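Local coordinates for protein putative peptidase (Bacteroides fragilis, PDB 5DYN) that belongs to the clostripain (C11) family of cysteine proteases and probably activates the toxin of this bacterium by cleaving it, at residues A22-F27 against C47-I52; G108-V113 against V186-T191; Y158-F163 against K209-Y214. All coordinates share one frame; numbering follows the deposited sequence.

In the fold
The chain is the C-terminal part of a clostripain-family protein. Contacts 1 and 2 lie in one mixed five-stranded sheet. Contact 1 pairs strands 25-31 and 50-53; contact 2 pairs strands 110-115 and 185-196. Strands 50-53 and 110-115 are neighbours, so the two contacts touch, with centres about 19 Å apart. Contact 3 forms the small antiparallel sheet of strands 158-159 and 212-213, with the start of helix 160-167. Its centre is about 13 Å from that of contact 2, where Trp188 packs on Lys209 and Gly210, and about 22 Å from that of contact 1. Contact 1 closes first along the chain; the segments of contacts 2 and 3 then alternate, tying small sheet to large.

Contact 1: residues A22-F27 against C47-I52; sequences APDLDF and CGSYLI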
ATOM      1  N   ALA B  22       9.696   0.176  14.757  1.00 42.69           N
ATOM      2  CA  ALA B  22      10.290  -0.636  13.706  1.00 42.43           C
ATOM      3  C   ALA B  22      11.640  -0.067  13.311  1.00 42.10           C
ATOM      4  O   ALA B  22      11.843   1.143  13.374  1.00 46.42           O
ATOM      5  CB  ALA B  22       9.367  -0.708  12.493  1.00 42.52           C
ATOM      6  N   PRO B  23      12.575  -0.940  12.909  1.00 42.29           N
ATOM      7  CA  PRO B  23      13.815  -0.443  12.311  1.00 36.43           C
ATOM      8  C   PRO B  23      13.505   0.172  10.955  1.00 43.47           C
ATOM      9  O   PRO B  23      12.405  -0.047  10.443  1.00 50.50           O
ATOM     10  CB  PRO B  23      14.670  -1.703  12.174  1.00 39.20           C
ATOM     11  CG  PRO B  23      13.683  -2.812  12.062  1.00 36.39           C
ATOM     12  CD  PRO B  23      12.521  -2.413  12.933  1.00 38.82           C
ATOM     13  N   ASP B  24      14.431   0.929  10.382  1.00 47.21           N
ATOM     14  CA  ASP B  24      14.180   1.500   9.068  1.00 45.09           C
ATOM     15  C   ASP B  24      14.030   0.376   8.055  1.00 44.97           C
ATOM     16  O   ASP B  24      14.881  -0.508   7.962  1.00 47.49           O
ATOM     17  CB  ASP B  24      15.291   2.455   8.647  1.00 45.25           C
ATOM     18  CG  ASP B  24      15.012   3.105   7.306  1.00 56.62           C
ATOM     19  OD1 ASP B  24      14.078   3.933   7.232  1.00 56.16           O
ATOM     20  OD2 ASP B  24      15.715   2.783   6.324  1.00 58.26           O
ATOM     21  N   LEU B  25      12.936   0.413   7.306  1.00 44.66           N
ATOM     22  CA  LEU B  25      12.594  -0.670   6.397  1.00 40.70           C
ATOM     23  C   LEU B  25      13.087  -0.403   4.981  1.00 38.19           C
ATOM     24  O   LEU B  25      13.100   0.736   4.524  1.00 42.28           O
ATOM     25  CB  LEU B  25      11.081  -0.886   6.398  1.00 35.15           C
ATOM     26  CG  LEU B  25      10.470  -1.113   7.783  1.00 36.59           C
ATOM     27  CD1 LEU B  25       8.955  -1.122   7.711  1.00 39.47           C
ATOM     28  CD2 LEU B  25      10.985  -2.413   8.383  1.00 40.72           C
ATOM     29  N   ASP B  26      13.503  -1.457   4.288  1.00 40.45           N
ATOM     30  CA  ASP B  26      13.856  -1.330   2.881  1.00 42.24           C
ATOM     31  C   ASP B  26      12.599  -1.035   2.072  1.00 47.62           C
ATOM     32  O   ASP B  26      12.605  -0.195   1.170  1.00 43.87           O
ATOM     33  CB  ASP B  26      14.540  -2.600   2.367  1.00 42.43           C
ATOM     34  CG  ASP B  26      14.718  -2.599   0.855  1.00 47.18           C
ATOM     35  OD1 ASP B  26      14.947  -1.514   0.278  1.00 58.06           O
ATOM     36  OD2 ASP B  26      14.627  -3.683   0.242  1.00 49.33           O
ATOM     37  N   PHE B  27      11.519  -1.730   2.411  1.00 38.07           N
ATOM     38  CA  PHE B  27      10.259  -1.573   1.702  1.00 40.99           C
ATOM     39  C   PHE B  27       9.069  -1.683   2.645  1.00 39.65           C
ATOM     40  O   PHE B  27       9.118  -2.400   3.645  1.00 35.87           O
ATOM     41  CB  PHE B  27      10.140  -2.618   0.585  1.00 41.33           C
ATOM     42  CG  PHE B  27      10.292  -4.042   1.057  1.00 44.69           C
ATOM     43  CD1 PHE B  27       9.211  -4.737   1.584  1.00 39.65           C
ATOM     44  CD2 PHE B  27      11.513  -4.692   0.959  1.00 41.24           C
ATOM     45  CE1 PHE B  27       9.350  -6.045   2.016  1.00 38.55           C
ATOM     46  CE2 PHE B  27      11.657  -6.000   1.388  1.00 38.75           C
ATOM     47  CZ  PHE B  27      10.575  -6.677   1.916  1.00 39.96           C
ATOM     48  N   CYS B  47       9.504   5.917   7.533  1.00 49.43           N
ATOM     49  CA  CYS B  47       9.449   4.541   8.021  1.00 42.55           C
ATOM     50  C   CYS B  47      10.230   3.582   7.143  1.00 40.61           C
ATOM     51  O   CYS B  47      10.598   2.490   7.574  1.00 45.84           O
ATOM     52  CB  CYS B  47       8.001   4.070   8.122  1.00 35.18           C
ATOM     53  SG  CYS B  47       7.058   4.935   9.374  1.00 38.18           S
ATOM     54  N   GLY B  48      10.480   3.987   5.906  1.00 42.20           N
ATOM     55  CA  GLY B  48      11.163   3.118   4.975  1.00 40.37           C
ATOM     56  C   GLY B  48      11.616   3.831   3.726  1.00 38.89           C
ATOM     57  O   GLY B  48      11.522   5.053   3.626  1.00 50.08           O
ATOM     58  N   SER B  49      12.108   3.057   2.767  1.00 36.39           N
ATOM     59  CA  SER B  49      12.635   3.616   1.533  1.00 40.39           C
ATOM     60  C   SER B  49      11.613   3.569   0.399  1.00 38.30           C
ATOM     61  O   SER B  49      11.473   4.532  -0.351  1.00 37.14           O
ATOM     62  CB  SER B  49      13.909   2.875   1.128  1.00 36.04           C
ATOM     63  OG  SER B  49      14.812   2.809   2.216  1.00 49.86           O
ATOM     64  N   TYR B  50      10.898   2.454   0.278  1.00 36.45           N
ATOM     65  CA  TYR B  50       9.961   2.283  -0.831  1.00 39.88           C
ATOM     66  C   TYR B  50       8.570   1.837  -0.391  1.00 37.86           C
ATOM     67  O   TYR B  50       8.423   0.978   0.481  1.00 35.62           O
ATOM     68  CB  TYR B  50      10.528   1.285  -1.841  1.00 38.34           C
ATOM     69  CG  TYR B  50      11.836   1.741  -2.442  1.00 41.18           C
ATOM     70  CD1 TYR B  50      11.859   2.671  -3.474  1.00 40.19           C
ATOM     71  CD2 TYR B  50      13.049   1.255  -1.968  1.00 41.35           C
ATOM     72  CE1 TYR B  50      13.052   3.099  -4.022  1.00 43.75           C
ATOM     73  CE2 TYR B  50      14.247   1.676  -2.510  1.00 39.14           C
ATOM     74  CZ  TYR B  50      14.242   2.600  -3.538  1.00 43.67           C
ATOM     75  OH  TYR B  50      15.429   3.026  -4.085  1.00 45.77           O
ATOM     76  N   LEU B  51       7.553   2.437  -1.006  1.00 37.49           N
ATOM     77  CA  LEU B  51       6.162   2.065  -0.773  1.00 34.22           C
ATOM     78  C   LEU B  51       5.641   1.234  -1.939  1.00 34.58           C
ATOM     79  O   LEU B  51       5.688   1.672  -3.088  1.00 34.49           O
ATOM     80  CB  LEU B  51       5.290   3.309  -0.583  1.00 31.41           C
ATOM     81  CG  LEU B  51       3.790   3.053  -0.417  1.00 30.35           C
ATOM     82  CD1 LEU B  51       3.507   2.362   0.906  1.00 37.81           C
ATOM     83  CD2 LEU B  51       2.994   4.338  -0.533  1.00 28.15           C
ATOM     84  N   ILE B  52       5.148   0.036  -1.642  1.00 29.09           N
ATOM     85  CA  ILE B  52       4.682  -0.874  -2.682  1.00 29.32           C
ATOM     86  C   ILE B  52       3.217  -1.252  -2.490  1.00 33.27           C
ATOM     87  O   ILE B  52       2.862  -1.891  -1.498  1.00 30.57           O
ATOM     88  CB  ILE B  52       5.522  -2.164  -2.715  1.00 33.77           C
ATOM     89  CG1 ILE B  52       7.013  -1.838  -2.603  1.00 35.53           C
ATOM     90  CG2 ILE B  52       5.220  -2.967  -3.973  1.00 31.58           C
ATOM     91  CD1 ILE B  52       7.880  -3.045  -2.331  1.00 40.52           C
TER
HETATM   92  O   HOH W   1      14.159   5.471   5.300  1.00 48.84           O
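Leu25 N gives the firmest bond of this contact, 3.1 Å to Cys47 O. It is nearly straight, 164° at the hydrogen, and lands on a lone pair in the carbonyl plane. Two weaker backbone bonds follow, both bent: Ser49 N to Leu25 O and Tyr50 N to Asp26 O. The chain turns a corner at Asp26 and at Ser49, which fits this loosening. Asp26 O is also approached by Ser49 CB at 3.3 Å, and it lies near the plane of the Tyr50 ring, at its edge, 3.5 Å from CD2. The Asp26 carboxylate stands at right angles to that ring. Leu25 CB and CG, with CG beside its own backbone N, both lie 3.6 Å from Cys47 O. Phe27 and Ile52 make the apolar end: Ile52 CD1 reaches Phe27 CB at 3.7 Å. CG1 anti to the carbonyl carbon and an extended chi2 carry CD1 across to Phe27. Phe27 CG sits in the crowded position between N and C (chi1 56°), and the ring leads away from strand 50-53. At the outer end Asp24 CG is anti to its N, and a water links OD1, 2.5 Å away, weakly to Gly48 O.

Further out, helix 78-92 covers Phe27, Tyr50 and Ile52 through Ile82 and Ala79. Asp26 OD2 forms a salt bridge to Arg16 of the neighbouring subunit, whose Gly112 also packs on Phe27. The second subunit also hydrogen-bonds the backbone of Asp26 and Phe27, on strand 25-31, outermost within this chain. The charge of that Arg16 would probably favour the ionised form of Asp26. The pairing is parallel, and helix 38-43 lies between the two strands in sequence. This is the strand pair of a beta-alpha-beta crossover in the central sheet.

Contact 2: residues G108-V113 against V186-T191; sequences GVSVGV and VYWKST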
ATOM      1  N   GLY B 108      -6.272  -9.153 -14.161  1.00 33.78           N
ATOM      2  CA  GLY B 108      -5.044  -8.382 -14.160  1.00 38.40           C
ATOM      3  C   GLY B 108      -4.804  -7.649 -12.856  1.00 40.54           C
ATOM      4  O   GLY B 108      -5.404  -7.976 -11.828  1.00 37.33           O
ATOM      5  N   VAL B 109      -3.934  -6.644 -12.905  1.00 40.39           N
ATOM      6  CA  VAL B 109      -3.493  -5.937 -11.709  1.00 35.60           C
ATOM      7  C   VAL B 109      -2.700  -4.680 -12.082  1.00 36.29           C
ATOM      8  O   VAL B 109      -2.315  -4.498 -13.239  1.00 36.81           O
ATOM      9  CB  VAL B 109      -2.621  -6.852 -10.812  1.00 32.51           C
ATOM     10  CG1 VAL B 109      -1.187  -6.903 -11.330  1.00 37.46           C
ATOM     11  CG2 VAL B 109      -2.655  -6.395  -9.359  1.00 30.54           C
ATOM     12  N   SER B 110      -2.469  -3.815 -11.100  1.00 34.10           N
ATOM     13  CA  SER B 110      -1.585  -2.669 -11.266  1.00 34.06           C
ATOM     14  C   SER B 110      -0.762  -2.463  -9.995  1.00 36.39           C
ATOM     15  O   SER B 110      -1.307  -2.412  -8.895  1.00 29.56           O
ATOM     16  CB  SER B 110      -2.384  -1.409 -11.599  1.00 30.56           C
ATOM     17  OG  SER B 110      -3.181  -1.000 -10.503  1.00 32.59           O
ATOM     18  N   VAL B 111       0.554  -2.357 -10.152  1.00 40.95           N
ATOM     19  CA  VAL B 111       1.456  -2.198  -9.015  1.00 36.85           C
ATOM     20  C   VAL B 111       2.410  -1.025  -9.228  1.00 39.42           C
ATOM     21  O   VAL B 111       2.968  -0.854 -10.313  1.00 36.14           O
ATOM     22  CB  VAL B 111       2.287  -3.481  -8.765  1.00 39.87           C
ATOM     23  CG1 VAL B 111       3.189  -3.310  -7.549  1.00 32.64           C
ATOM     24  CG2 VAL B 111       1.376  -4.682  -8.585  1.00 37.56           C
ATOM     25  N   GLY B 112       2.589  -0.216  -8.188  1.00 34.30           N
ATOM     26  CA  GLY B 112       3.530   0.885  -8.242  1.00 34.90           C
ATOM     27  C   GLY B 112       4.505   0.868  -7.080  1.00 34.42           C
ATOM     28  O   GLY B 112       4.186   0.373  -6.000  1.00 33.82           O
ATOM     29  N   VAL B 113       5.702   1.397  -7.300  1.00 32.66           N
ATOM     30  CA  VAL B 113       6.662   1.568  -6.215  1.00 34.28           C
ATOM     31  C   VAL B 113       7.093   3.026  -6.117  1.00 37.50           C
ATOM     32  O   VAL B 113       7.521   3.627  -7.103  1.00 38.51           O
ATOM     33  CB  VAL B 113       7.906   0.685  -6.397  1.00 39.57           C
ATOM     34  CG1 VAL B 113       8.831   0.832  -5.202  1.00 34.61           C
ATOM     35  CG2 VAL B 113       7.505  -0.760  -6.565  1.00 39.49           C
ATOM     36  N   VAL B 186       9.229   4.839  -9.150  1.00 40.55           N
ATOM     37  CA  VAL B 186      10.317   4.103  -9.775  1.00 38.99           C
ATOM     38  C   VAL B 186       9.799   2.863 -10.503  1.00 44.95           C
ATOM     39  O   VAL B 186      10.514   2.254 -11.298  1.00 49.29           O
ATOM     40  CB  VAL B 186      11.373   3.689  -8.738  1.00 35.98           C
ATOM     41  CG1 VAL B 186      12.023   4.924  -8.134  1.00 35.26           C
ATOM     42  CG2 VAL B 186      10.745   2.827  -7.654  1.00 37.75           C
ATOM     43  N   TYR B 187       8.554   2.495 -10.224  1.00 43.20           N
ATOM     44  CA  TYR B 187       7.917   1.371 -10.900  1.00 40.00           C
ATOM     45  C   TYR B 187       6.423   1.614 -11.036  1.00 38.02           C
ATOM     46  O   TYR B 187       5.767   2.045 -10.090  1.00 42.73           O
ATOM     47  CB  TYR B 187       8.168   0.062 -10.143  1.00 36.75           C
ATOM     48  CG  TYR B 187       7.604  -1.170 -10.827  1.00 37.98           C
ATOM     49  CD1 TYR B 187       6.270  -1.534 -10.665  1.00 36.87           C
ATOM     50  CD2 TYR B 187       8.408  -1.974 -11.626  1.00 42.26           C
ATOM     51  CE1 TYR B 187       5.752  -2.656 -11.289  1.00 38.74           C
ATOM     52  CE2 TYR B 187       7.899  -3.103 -12.252  1.00 35.99           C
ATOM     53  CZ  TYR B 187       6.570  -3.438 -12.078  1.00 43.37           C
ATOM     54  OH  TYR B 187       6.054  -4.556 -12.695  1.00 44.25           O
ATOM     55  N   TRP B 188       5.891   1.329 -12.219  1.00 37.78           N
ATOM     56  CA  TRP B 188       4.455   1.397 -12.453  1.00 36.73           C
ATOM     57  C   TRP B 188       4.084   0.571 -13.672  1.00 38.68           C
ATOM     58  O   TRP B 188       4.383   0.942 -14.807  1.00 43.39           O
ATOM     59  CB  TRP B 188       3.994   2.845 -12.626  1.00 29.09           C
ATOM     60  CG  TRP B 188       2.562   2.989 -13.062  1.00 28.75           C
ATOM     61  CD1 TRP B 188       2.106   3.647 -14.167  1.00 29.73           C
ATOM     62  CD2 TRP B 188       1.400   2.462 -12.403  1.00 32.48           C
ATOM     63  NE1 TRP B 188       0.736   3.566 -14.237  1.00 32.22           N
ATOM     64  CE2 TRP B 188       0.278   2.846 -13.166  1.00 32.18           C
ATOM     65  CE3 TRP B 188       1.200   1.707 -11.242  1.00 35.31           C
ATOM     66  CZ2 TRP B 188      -1.023   2.499 -12.807  1.00 28.47           C
ATOM     67  CZ3 TRP B 188      -0.094   1.364 -10.888  1.00 34.51           C
ATOM     68  CH2 TRP B 188      -1.188   1.764 -11.667  1.00 31.10           C
ATOM     69  N   LYS B 189       3.444  -0.565 -13.422  1.00 39.91           N
ATOM     70  CA  LYS B 189       2.992  -1.443 -14.490  1.00 42.02           C
ATOM     71  C   LYS B 189       1.545  -1.839 -14.251  1.00 42.64           C
ATOM     72  O   LYS B 189       1.127  -2.056 -13.110  1.00 35.71           O
ATOM     73  CB  LYS B 189       3.878  -2.686 -14.586  1.00 39.63           C
ATOM     74  CG  LYS B 189       5.289  -2.405 -15.064  1.00 40.10           C
ATOM     75  CD  LYS B 189       5.316  -2.149 -16.557  1.00 49.41           C
ATOM     76  CE  LYS B 189       4.940  -3.403 -17.331  1.00 49.12           C
ATOM     77  NZ  LYS B 189       5.080  -3.217 -18.801  1.00 53.03           N
ATOM     78  N   SER B 190       0.782  -1.921 -15.332  1.00 38.04           N
ATOM     79  CA  SER B 190      -0.616  -2.304 -15.241  1.00 38.23           C
ATOM     80  C   SER B 190      -1.081  -3.021 -16.493  1.00 41.37           C
ATOM     81  O   SER B 190      -0.665  -2.693 -17.602  1.00 45.27           O
ATOM     82  CB  SER B 190      -1.498  -1.079 -15.001  1.00 32.69           C
ATOM     83  OG  SER B 190      -2.866  -1.452 -14.942  1.00 31.01           O
ATOM     84  N   THR B 191      -1.947  -4.008 -16.304  1.00 38.29           N
ATOM     85  CA  THR B 191      -2.667  -4.600 -17.414  1.00 34.04           C
ATOM     86  C   THR B 191      -3.562  -3.521 -18.020  1.00 37.81           C
ATOM     87  O   THR B 191      -3.872  -2.535 -17.350  1.00 34.36           O
ATOM     88  CB  THR B 191      -3.498  -5.816 -16.957  1.00 38.15           C
ATOM     89  OG1 THR B 191      -4.335  -5.442 -15.856  1.00 35.97           O
ATOM     90  CG2 THR B 191      -2.580  -6.947 -16.527  1.00 36.73           C
TER
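Gly112 in strand 110-115 and Gly108 just before it leave hollows; Trp188 fills the first and Thr191 the second. Gly112 faces Trp188, whose indole has CG anti to N and meets the Gly112 N edge-on, in the ring plane. Trp188 CE3 comes 3.2 Å from Val111 O. The far tip of the same ring, CH2, presses on Ser110 CB at 3.4 Å. Ser190 CB lies over one indole face, offset toward the rim, while Ser190 OG also packs on Ser110 CB. The indole thus lies diagonally across the place of Gly112, its tip on Ser110. Gly108, with no side chain, lets Thr191 close in, its OG1 3.5 Å from Gly108 CA.

On the other face Val113 is the main bump. CG2 rests 3.7 Å from Tyr187 CB, and CG1 touches Val186 CG2. Val186 and Tyr187 both sit opposite Val113, a classic beta bulge: Val186 N bonds Val113 O firmly, Tyr187 N only weakly. The Tyr187 ring turns its CD1 edge to Val111 O, and Ala83 and Tyr87 of helix 78-92 pack on it.

Between the bumps the strands run antiparallel, 176° apart. Val111 N bonds Lys189 O at 3.0 Å, and Lys189 N returns to Val111 O, both nearly along the C=O axis. Gly108 also belongs to a sodium site with Tyr90 and Trp105. The chemistry implies a pairing held by backbone bonds, in which the buried hydroxyl of Ser110 is satisfied by Ser54 OG, and that of Thr191 by Val109 N and Arg193 O.

Contact 3: residues Y158-F163 against K209-Y214; sequences YDLDRF and KGLSTY. With NA (sodium ion), chain J; NA (sodium ion), chain G.
One carboxylate oxygen, Asp161 OD2, takes N-H donors from three nitrogens of two cationic side chains. Lys209 NZ meets it at 2.8 Å, from above the carboxylate plane. Arg162 grips it side-on with NE and NH2, holding the oxygen in the guanidinium plane; NH2 meets OD2 on its syn lone pair, while NE comes from above the carboxylate plane. Arg162 NH2 and Lys209 NZ, like charges, lie 3.7 Å apart, which the shared anion probably offsets. Lys209, bent at chi2 and chi4, curls its chain over Asp161 CB and also bonds Asp207 O. Asp161 OD1 goes to Tyr174 OH.

The two oxygens of Asp159 serve different segments. OD2 caps the helix by accepting Arg162 N on its anti lone pair. OD1 takes Lys209 N at 2.9 Å and Gly210 N weakly, and Tyr148 OH joins it. Leu160 N bonds Leu211 O at 3.0 Å, and a water bridges Leu211 O to Asp161 N.

Tyr158 and Thr213 pair through two backbone bonds, Tyr158 N to Thr213 O being almost straight at 176°. Thr213 CG2 packs 3.6 Å from Leu160 CA, while its OG1 binds a sodium ion with Tyr227, Trp232 and Trp238. Ser212 OG binds another with Phe34 and Pro55.

Strand 158-159 of the two-stranded sheet runs straight into helix 160-167, with helix 172-182 packing on Leu160, Asp161 and Lys209, and helix 38-43 on Leu211 and Thr213.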
ATOM      1  N   TYR B 158      -7.758   9.793  -7.262  1.00 26.97           N
ATOM      2  CA  TYR B 158      -7.448  10.152  -8.640  1.00 28.22           C
ATOM      3  C   TYR B 158      -5.943  10.158  -8.857  1.00 28.54           C
ATOM      4  O   TYR B 158      -5.174  10.293  -7.908  1.00 34.44           O
ATOM      5  CB  TYR B 158      -8.022  11.521  -8.989  1.00 23.95           C
ATOM      6  CG  TYR B 158      -9.525  11.561  -9.089  1.00 24.76           C
ATOM      7  CD1 TYR B 158     -10.310  11.745  -7.959  1.00 29.10           C
ATOM      8  CD2 TYR B 158     -10.162  11.428 -10.317  1.00 29.84           C
ATOM      9  CE1 TYR B 158     -11.691  11.791  -8.049  1.00 30.92           C
ATOM     10  CE2 TYR B 158     -11.539  11.474 -10.418  1.00 23.72           C
ATOM     11  CZ  TYR B 158     -12.298  11.654  -9.281  1.00 30.22           C
ATOM     12  OH  TYR B 158     -13.669  11.699  -9.374  1.00 34.05           O
ATOM     13  N   ASP B 159      -5.522  10.020 -10.107  1.00 29.08           N
ATOM     14  CA  ASP B 159      -4.101  10.055 -10.421  1.00 30.39           C
ATOM     15  C   ASP B 159      -3.536  11.456 -10.197  1.00 32.50           C
ATOM     16  O   ASP B 159      -4.021  12.429 -10.771  1.00 30.35           O
ATOM     17  CB  ASP B 159      -3.857   9.605 -11.859  1.00 25.43           C
ATOM     18  CG  ASP B 159      -2.386   9.547 -12.201  1.00 33.97           C
ATOM     19  OD1 ASP B 159      -1.722   8.568 -11.798  1.00 31.20           O
ATOM     20  OD2 ASP B 159      -1.894  10.482 -12.866  1.00 36.46           O
ATOM     21  N   LEU B 160      -2.512  11.549  -9.353  1.00 30.38           N
ATOM     22  CA  LEU B 160      -1.923  12.834  -8.986  1.00 29.55           C
ATOM     23  C   LEU B 160      -1.334  13.569 -10.184  1.00 33.90           C
ATOM     24  O   LEU B 160      -1.580  14.761 -10.374  1.00 32.38           O
ATOM     25  CB  LEU B 160      -0.845  12.637  -7.917  1.00 31.20           C
ATOM     26  CG  LEU B 160      -0.027  13.875  -7.541  1.00 32.00           C
ATOM     27  CD1 LEU B 160      -0.908  14.923  -6.888  1.00 27.60           C
ATOM     28  CD2 LEU B 160       1.133  13.500  -6.630  1.00 30.74           C
ATOM     29  N   ASP B 161      -0.561  12.852 -10.991  1.00 31.42           N
ATOM     30  CA  ASP B 161       0.102  13.455 -12.138  1.00 34.21           C
ATOM     31  C   ASP B 161      -0.888  14.028 -13.149  1.00 35.23           C
ATOM     32  O   ASP B 161      -0.709  15.144 -13.637  1.00 37.72           O
ATOM     33  CB  ASP B 161       1.009  12.436 -12.826  1.00 33.40           C
ATOM     34  CG  ASP B 161       1.559  12.946 -14.142  1.00 41.32           C
ATOM     35  OD1 ASP B 161       2.571  13.680 -14.114  1.00 40.30           O
ATOM     36  OD2 ASP B 161       0.980  12.615 -15.200  1.00 36.64           O
ATOM     37  N   ARG B 162      -1.932  13.268 -13.460  1.00 34.98           N
ATOM     38  CA  ARG B 162      -2.927  13.720 -14.426  1.00 35.52           C
ATOM     39  C   ARG B 162      -3.742  14.890 -13.884  1.00 34.57           C
ATOM     40  O   ARG B 162      -4.206  15.739 -14.646  1.00 34.34           O
ATOM     41  CB  ARG B 162      -3.850  12.567 -14.825  1.00 35.78           C
ATOM     42  CG  ARG B 162      -3.168  11.479 -15.640  1.00 35.87           C
ATOM     43  CD  ARG B 162      -2.750  11.986 -17.015  1.00 37.42           C
ATOM     44  NE  ARG B 162      -1.448  12.644 -16.997  1.00 37.60           N
ATOM     45  CZ  ARG B 162      -0.911  13.276 -18.037  1.00 39.93           C
ATOM     46  NH1 ARG B 162      -1.563  13.340 -19.189  1.00 29.81           N
ATOM     47  NH2 ARG B 162       0.281  13.844 -17.921  1.00 37.34           N
ATOM     48  N   PHE B 163      -3.908  14.935 -12.566  1.00 29.43           N
ATOM     49  CA  PHE B 163      -4.614  16.041 -11.928  1.00 32.36           C
ATOM     50  C   PHE B 163      -3.812  17.342 -12.014  1.00 31.64           C
ATOM     51  O   PHE B 163      -4.366  18.400 -12.325  1.00 31.90           O
ATOM     52  CB  PHE B 163      -4.923  15.705 -10.467  1.00 29.81           C
ATOM     53  CG  PHE B 163      -5.430  16.875  -9.671  1.00 31.51           C
ATOM     54  CD1 PHE B 163      -6.654  17.453  -9.964  1.00 27.54           C
ATOM     55  CD2 PHE B 163      -4.682  17.393  -8.625  1.00 31.74           C
ATOM     56  CE1 PHE B 163      -7.122  18.532  -9.233  1.00 36.43           C
ATOM     57  CE2 PHE B 163      -5.146  18.472  -7.887  1.00 38.44           C
ATOM     58  CZ  PHE B 163      -6.366  19.042  -8.194  1.00 34.13           C
ATOM     59  N   LYS B 209       0.097   7.323 -13.707  1.00 34.70           N
ATOM     60  CA  LYS B 209       1.469   7.120 -13.262  1.00 32.24           C
ATOM     61  C   LYS B 209       1.559   6.240 -12.016  1.00 33.53           C
ATOM     62  O   LYS B 209       2.655   5.863 -11.600  1.00 33.68           O
ATOM     63  CB  LYS B 209       2.146   8.467 -13.007  1.00 36.30           C
ATOM     64  CG  LYS B 209       2.134   9.411 -14.208  1.00 40.06           C
ATOM     65  CD  LYS B 209       2.658   8.743 -15.469  1.00 32.57           C
ATOM     66  CE  LYS B 209       2.948   9.768 -16.561  1.00 28.94           C
ATOM     67  NZ  LYS B 209       1.748  10.576 -16.916  1.00 32.22           N
ATOM     68  N   GLY B 210       0.413   5.922 -11.420  1.00 34.31           N
ATOM     69  CA  GLY B 210       0.363   4.934 -10.355  1.00 33.97           C
ATOM     70  C   GLY B 210       0.383   5.430  -8.919  1.00 32.61           C
ATOM     71  O   GLY B 210       0.506   4.633  -7.991  1.00 30.04           O
ATOM     72  N   LEU B 211       0.262   6.740  -8.732  1.00 29.64           N
ATOM     73  CA  LEU B 211       0.185   7.312  -7.392  1.00 30.63           C
ATOM     74  C   LEU B 211      -1.071   8.159  -7.279  1.00 32.00           C
ATOM     75  O   LEU B 211      -1.270   9.090  -8.061  1.00 30.62           O
ATOM     76  CB  LEU B 211       1.424   8.151  -7.077  1.00 34.81           C
ATOM     77  CG  LEU B 211       1.530   8.694  -5.648  1.00 33.53           C
ATOM     78  CD1 LEU B 211       1.716   7.559  -4.648  1.00 28.41           C
ATOM     79  CD2 LEU B 211       2.660   9.707  -5.533  1.00 29.37           C
ATOM     80  N   SER B 212      -1.921   7.837  -6.311  1.00 24.81           N
ATOM     81  CA  SER B 212      -3.211   8.504  -6.207  1.00 30.39           C
ATOM     82  C   SER B 212      -3.155   9.760  -5.348  1.00 33.39           C
ATOM     83  O   SER B 212      -2.222   9.964  -4.570  1.00 29.34           O
ATOM     84  CB  SER B 212      -4.264   7.554  -5.639  1.00 31.75           C
ATOM     85  OG  SER B 212      -4.108   7.414  -4.240  1.00 29.66           O
ATOM     86  N   THR B 213      -4.175  10.595  -5.502  1.00 28.24           N
ATOM     87  CA  THR B 213      -4.350  11.775  -4.675  1.00 26.46           C
ATOM     88  C   THR B 213      -5.829  11.977  -4.383  1.00 29.58           C
ATOM     89  O   THR B 213      -6.688  11.471  -5.104  1.00 30.40           O
ATOM     90  CB  THR B 213      -3.798  13.040  -5.350  1.00 33.83           C
ATOM     91  OG1 THR B 213      -3.951  14.159  -4.466  1.00 32.55           O
ATOM     92  CG2 THR B 213      -4.554  13.322  -6.643  1.00 26.70           C
ATOM     93  N   TYR B 214      -6.126  12.716  -3.322  1.00 30.65           N
ATOM     94  CA  TYR B 214      -7.499  13.100  -3.047  1.00 32.85           C
ATOM     95  C   TYR B 214      -7.821  14.388  -3.794  1.00 34.01           C
ATOM     96  O   TYR B 214      -6.928  15.170  -4.122  1.00 32.23           O
ATOM     97  CB  TYR B 214      -7.736  13.269  -1.543  1.00 27.11           C
ATOM     98  CG  TYR B 214      -9.141  13.709  -1.195  1.00 30.52           C
ATOM     99  CD1 TYR B 214     -10.214  12.835  -1.320  1.00 29.40           C
ATOM    100  CD2 TYR B 214      -9.395  14.997  -0.748  1.00 31.93           C
ATOM    101  CE1 TYR B 214     -11.498  13.232  -1.009  1.00 24.44           C
ATOM    102  CE2 TYR B 214     -10.677  15.404  -0.435  1.00 32.58           C
ATOM    103  CZ  TYR B 214     -11.723  14.519  -0.566  1.00 28.45           C
ATOM    104  OH  TYR B 214     -12.999  14.923  -0.252  1.00 32.70           O
TER
HETATM  105 NA    NA J 405      -5.178   5.000  -3.659  1.00 40.08          NA
HETATM  106 NA    NA G 402      -3.022  16.039  -2.759  1.00 40.09          NA
HETATM  107  O   HOH W   2       0.016   9.815 -10.241  1.00 36.13           O